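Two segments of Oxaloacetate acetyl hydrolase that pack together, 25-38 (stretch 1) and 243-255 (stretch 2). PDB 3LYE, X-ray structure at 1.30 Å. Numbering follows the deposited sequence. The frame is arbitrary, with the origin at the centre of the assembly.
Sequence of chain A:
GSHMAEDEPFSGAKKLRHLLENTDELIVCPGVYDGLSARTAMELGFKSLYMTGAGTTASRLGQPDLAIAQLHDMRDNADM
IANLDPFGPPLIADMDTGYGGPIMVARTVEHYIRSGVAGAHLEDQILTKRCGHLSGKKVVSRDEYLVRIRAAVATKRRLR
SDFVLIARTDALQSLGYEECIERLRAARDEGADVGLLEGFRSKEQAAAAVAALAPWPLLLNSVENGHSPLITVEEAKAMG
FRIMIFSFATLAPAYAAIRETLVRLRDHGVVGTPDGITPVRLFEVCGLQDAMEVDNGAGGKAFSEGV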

# COMPACT_ATOMS: atom_id res chain seq x y z
N GLU A 25 6.46 -37.47 2.85
CA GLU A 25 7.41 -36.71 3.63
C GLU A 25 6.79 -35.68 4.53
O GLU A 25 5.65 -35.28 4.36
CB GLU A 25 8.49 -36.04 2.76
CG GLU A 25 8.09 -35.45 1.41
CD GLU A 25 9.31 -35.06 0.57
OE1 GLU A 25 9.40 -35.48 -0.61
OE2 GLU A 25 10.19 -34.35 1.10
N LEU A 26 7.53 -35.37 5.59
CA LEU A 26 7.09 -34.34 6.54
C LEU A 26 7.60 -33.07 5.87
O LEU A 26 8.79 -32.89 5.69
CB LEU A 26 7.73 -34.51 7.92
CG LEU A 26 7.40 -33.35 8.86
CD1 LEU A 26 5.90 -33.24 9.06
CD2 LEU A 26 8.10 -33.49 10.17
N ILE A 27 6.69 -32.17 5.54
CA ILE A 27 7.04 -30.91 4.86
C ILE A 27 7.41 -29.89 5.94
O ILE A 27 6.54 -29.44 6.67
CB ILE A 27 5.89 -30.47 3.95
CG1 ILE A 27 5.52 -31.56 2.93
CG2 ILE A 27 6.23 -29.17 3.22
CD1 ILE A 27 4.12 -31.40 2.36
N VAL A 28 8.70 -29.55 6.02
CA VAL A 28 9.25 -28.65 7.02
C VAL A 28 9.24 -27.23 6.48
O VAL A 28 9.91 -26.92 5.50
CB VAL A 28 10.66 -29.14 7.40
CG1 VAL A 28 11.40 -28.14 8.25
CG2 VAL A 28 10.60 -30.52 8.07
N CYS A 29 8.54 -26.36 7.20
CA CYS A 29 8.40 -24.97 6.80
C CYS A 29 8.82 -23.99 7.84
O CYS A 29 8.11 -23.76 8.80
CB CYS A 29 6.90 -24.71 6.50
SG CYS A 29 6.08 -25.88 5.39
N PRO A 30 9.98 -23.39 7.63
CA PRO A 30 10.41 -22.40 8.62
C PRO A 30 9.55 -21.15 8.56
O PRO A 30 9.14 -20.73 7.46
CB PRO A 30 11.83 -22.06 8.17
CG PRO A 30 11.84 -22.38 6.73
CD PRO A 30 10.96 -23.59 6.57
N GLY A 31 9.27 -20.57 9.72
CA GLY A 31 8.51 -19.34 9.79
C GLY A 31 9.37 -18.15 9.41
O GLY A 31 10.36 -17.86 10.06
N VAL A 32 8.97 -17.47 8.36
CA VAL A 32 9.60 -16.29 7.80
C VAL A 32 8.63 -15.13 7.93
O VAL A 32 7.43 -15.32 8.01
CB VAL A 32 10.13 -16.52 6.39
CG1 VAL A 32 11.13 -17.66 6.36
CG2 VAL A 32 9.02 -16.77 5.43
N TYR A 33 9.16 -13.92 7.87
CA TYR A 33 8.34 -12.76 8.09
C TYR A 33 8.67 -11.52 7.28
O TYR A 33 7.98 -10.50 7.41
CB TYR A 33 8.48 -12.36 9.57
CG TYR A 33 9.85 -11.90 9.99
CD1 TYR A 33 10.21 -10.57 9.88
CD2 TYR A 33 10.78 -12.80 10.47
CE1 TYR A 33 11.46 -10.15 10.24
CE2 TYR A 33 12.05 -12.38 10.85
CZ TYR A 33 12.39 -11.04 10.72
OH TYR A 33 13.63 -10.62 11.15
N ASP A 34 9.68 -11.61 6.43
CA ASP A 34 10.12 -10.48 5.62
C ASP A 34 10.97 -11.00 4.49
O ASP A 34 11.15 -12.24 4.35
CB ASP A 34 10.82 -9.40 6.44
CG ASP A 34 12.26 -9.75 6.81
OD1 ASP A 34 13.04 -8.79 7.03
OD2 ASP A 34 12.60 -10.95 6.89
N GLY A 35 11.53 -10.10 3.70
CA GLY A 35 12.31 -10.52 2.57
C GLY A 35 13.63 -11.18 2.93
O GLY A 35 14.01 -12.16 2.33
N LEU A 36 14.29 -10.66 3.95
CA LEU A 36 15.56 -11.21 4.37
C LEU A 36 15.40 -12.62 4.92
O LEU A 36 16.11 -13.54 4.54
CB LEU A 36 16.20 -10.30 5.39
CG LEU A 36 17.58 -10.76 5.87
CD1 LEU A 36 18.62 -10.77 4.72
CD2 LEU A 36 18.07 -9.95 7.02
N SER A 37 14.46 -12.80 5.84
CA SER A 37 14.24 -14.12 6.41
C SER A 37 13.82 -15.12 5.31
O SER A 37 14.31 -16.25 5.25
CB SER A 37 13.22 -14.11 7.55
OG SER A 37 12.00 -13.52 7.14
N ALA A 38 12.93 -14.71 4.42
CA ALA A 38 12.52 -15.59 3.34
C ALA A 38 13.67 -15.94 2.40
O ALA A 38 13.87 -17.10 2.02
CB ALA A 38 11.37 -14.97 2.56
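Stretch 2, residues 243-255: IMIFSFATLAPAY

Stretch 2 enters as strand 243-247 alongside strand 27-32, running parallel to it at a crossing angle of -19° with axes 4.6 Å apart; a type II turn, Phe246 to Ala249, then leads into the helix that begins at Leu251. Register is set by bridges pairing Ile27 with Ile243 (CA to CA 4.5 Å), Val28 with Met244 (5.2 Å), Cys29 with Ile245 (4.7 Å) and Pro30 with Phe246 (4.9 Å). Backbone hydrogen bonds zigzag between the extended chains: Met244 N to Ile27 O, 2.9 Å; Cys29 N to Met244 O, 2.9 Å; Phe246 N to Cys29 O, 3.0 Å; and a weak one, Gly31 N to Phe246 O, 2.9 Å. Past the strand, the Thr250 side chain (chi1 p) takes over, OG1 donating to Gly31 O at 2.8 Å; water 1 also donates to Gly31 O (3.0 Å) and accepts from Leu251 N (3.1 Å). Apolar contacts fill both sheet faces: Cys29 SG lies 3.9 Å from Ile243 CG2 and Cys29 CB 3.9 Å from Ile245 CG2, while on the other face Val28 CG1 meets Phe246 CE2 at 3.9 Å. Against the new helix, Leu251 CD1 sits over the Tyr33 ring, 3.7 Å from its centroid, and Ala254 CB approaches Tyr33 OH at 3.4 Å.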

# COMPACT_ATOMS: atom_id res chain seq x y z
N ILE A 243 2.86 -31.92 7.73
CA ILE A 243 3.47 -30.60 7.60
C ILE A 243 3.85 -30.14 9.00
O ILE A 243 3.13 -30.42 9.95
CB ILE A 243 2.54 -29.54 6.96
CG1 ILE A 243 1.96 -30.06 5.64
CG2 ILE A 243 3.25 -28.17 6.80
CD1 ILE A 243 0.90 -29.13 5.01
N MET A 244 4.96 -29.41 9.13
CA MET A 244 5.38 -28.89 10.42
C MET A 244 5.88 -27.48 10.12
O MET A 244 6.77 -27.28 9.29
CB MET A 244 6.48 -29.72 11.06
CG MET A 244 6.86 -29.29 12.44
SD MET A 244 7.94 -30.53 13.16
CE MET A 244 8.25 -29.87 14.80
N ILE A 245 5.28 -26.50 10.77
CA ILE A 245 5.63 -25.10 10.59
C ILE A 245 6.32 -24.63 11.85
O ILE A 245 6.03 -25.10 12.94
CB ILE A 245 4.43 -24.23 10.19
CG1 ILE A 245 3.41 -24.11 11.32
CG2 ILE A 245 3.79 -24.81 8.91
CD1 ILE A 245 2.20 -23.32 10.92
N PHE A 246 7.24 -23.69 11.68
CA PHE A 246 8.02 -23.19 12.79
C PHE A 246 7.84 -21.70 13.07
O PHE A 246 8.58 -20.86 12.54
CB PHE A 246 9.48 -23.56 12.50
CG PHE A 246 9.74 -25.03 12.58
CD1 PHE A 246 10.23 -25.60 13.74
CD2 PHE A 246 9.50 -25.84 11.50
CE1 PHE A 246 10.44 -26.96 13.81
CE2 PHE A 246 9.69 -27.21 11.59
CZ PHE A 246 10.17 -27.77 12.74
N SER A 247 6.84 -21.41 13.90
CA SER A 247 6.53 -20.05 14.32
C SER A 247 7.69 -19.54 15.17
O SER A 247 8.22 -20.21 16.03
CB SER A 247 5.22 -20.00 15.10
OG SER A 247 4.18 -20.49 14.29
N PHE A 248 8.06 -18.31 14.91
CA PHE A 248 9.14 -17.59 15.56
C PHE A 248 10.56 -18.10 15.25
O PHE A 248 11.51 -17.61 15.83
CB PHE A 248 8.91 -17.51 17.08
CG PHE A 248 7.66 -16.80 17.45
CD1 PHE A 248 6.50 -17.49 17.74
CD2 PHE A 248 7.63 -15.43 17.50
CE1 PHE A 248 5.33 -16.82 18.06
CE2 PHE A 248 6.45 -14.76 17.82
CZ PHE A 248 5.31 -15.45 18.10
N ALA A 249 10.71 -18.99 14.28
CA ALA A 249 12.02 -19.55 13.97
C ALA A 249 13.02 -18.53 13.51
O ALA A 249 14.22 -18.74 13.66
CB ALA A 249 11.93 -20.60 12.89
N THR A 250 12.55 -17.45 12.86
CA THR A 250 13.47 -16.43 12.41
C THR A 250 13.32 -15.11 13.14
O THR A 250 14.32 -14.43 13.35
CB THR A 250 13.42 -16.24 10.87
OG1 THR A 250 12.13 -15.77 10.44
CG2 THR A 250 13.75 -17.53 10.11
N LEU A 251 12.11 -14.78 13.59
CA LEU A 251 11.90 -13.51 14.29
C LEU A 251 12.66 -13.48 15.62
O LEU A 251 13.29 -12.49 15.97
CB LEU A 251 10.40 -13.27 14.54
CG LEU A 251 10.01 -11.87 14.99
CD1 LEU A 251 10.03 -10.91 13.82
CD2 LEU A 251 8.65 -11.87 15.58
N ALA A 252 12.61 -14.59 16.35
CA ALA A 252 13.29 -14.71 17.67
C ALA A 252 14.81 -14.55 17.60
O ALA A 252 15.36 -13.69 18.28
CB ALA A 252 12.86 -15.99 18.40
N PRO A 253 15.49 -15.33 16.76
CA PRO A 253 16.94 -15.12 16.72
C PRO A 253 17.28 -13.76 16.12
O PRO A 253 18.31 -13.21 16.50
CB PRO A 253 17.45 -16.25 15.83
CG PRO A 253 16.21 -16.70 15.03
CD PRO A 253 15.08 -16.52 15.99
N ALA A 254 16.48 -13.22 15.21
CA ALA A 254 16.81 -11.90 14.66
C ALA A 254 16.79 -10.90 15.83
O ALA A 254 17.69 -10.08 15.95
CB ALA A 254 15.78 -11.52 13.62
N TYR A 255 15.76 -10.95 16.67
CA TYR A 255 15.70 -10.03 17.79
C TYR A 255 16.90 -10.17 18.71
O TYR A 255 17.51 -9.19 19.09
CB TYR A 255 14.45 -10.28 18.66
CG TYR A 255 14.49 -9.52 19.97
CD1 TYR A 255 14.38 -8.15 20.00
CD2 TYR A 255 14.71 -10.17 21.17
CE1 TYR A 255 14.43 -7.46 21.17
CE2 TYR A 255 14.77 -9.47 22.37
CZ TYR A 255 14.63 -8.13 22.35
OH TYR A 255 14.71 -7.42 23.53
O HOH W 1 9.62 -16.35 12.50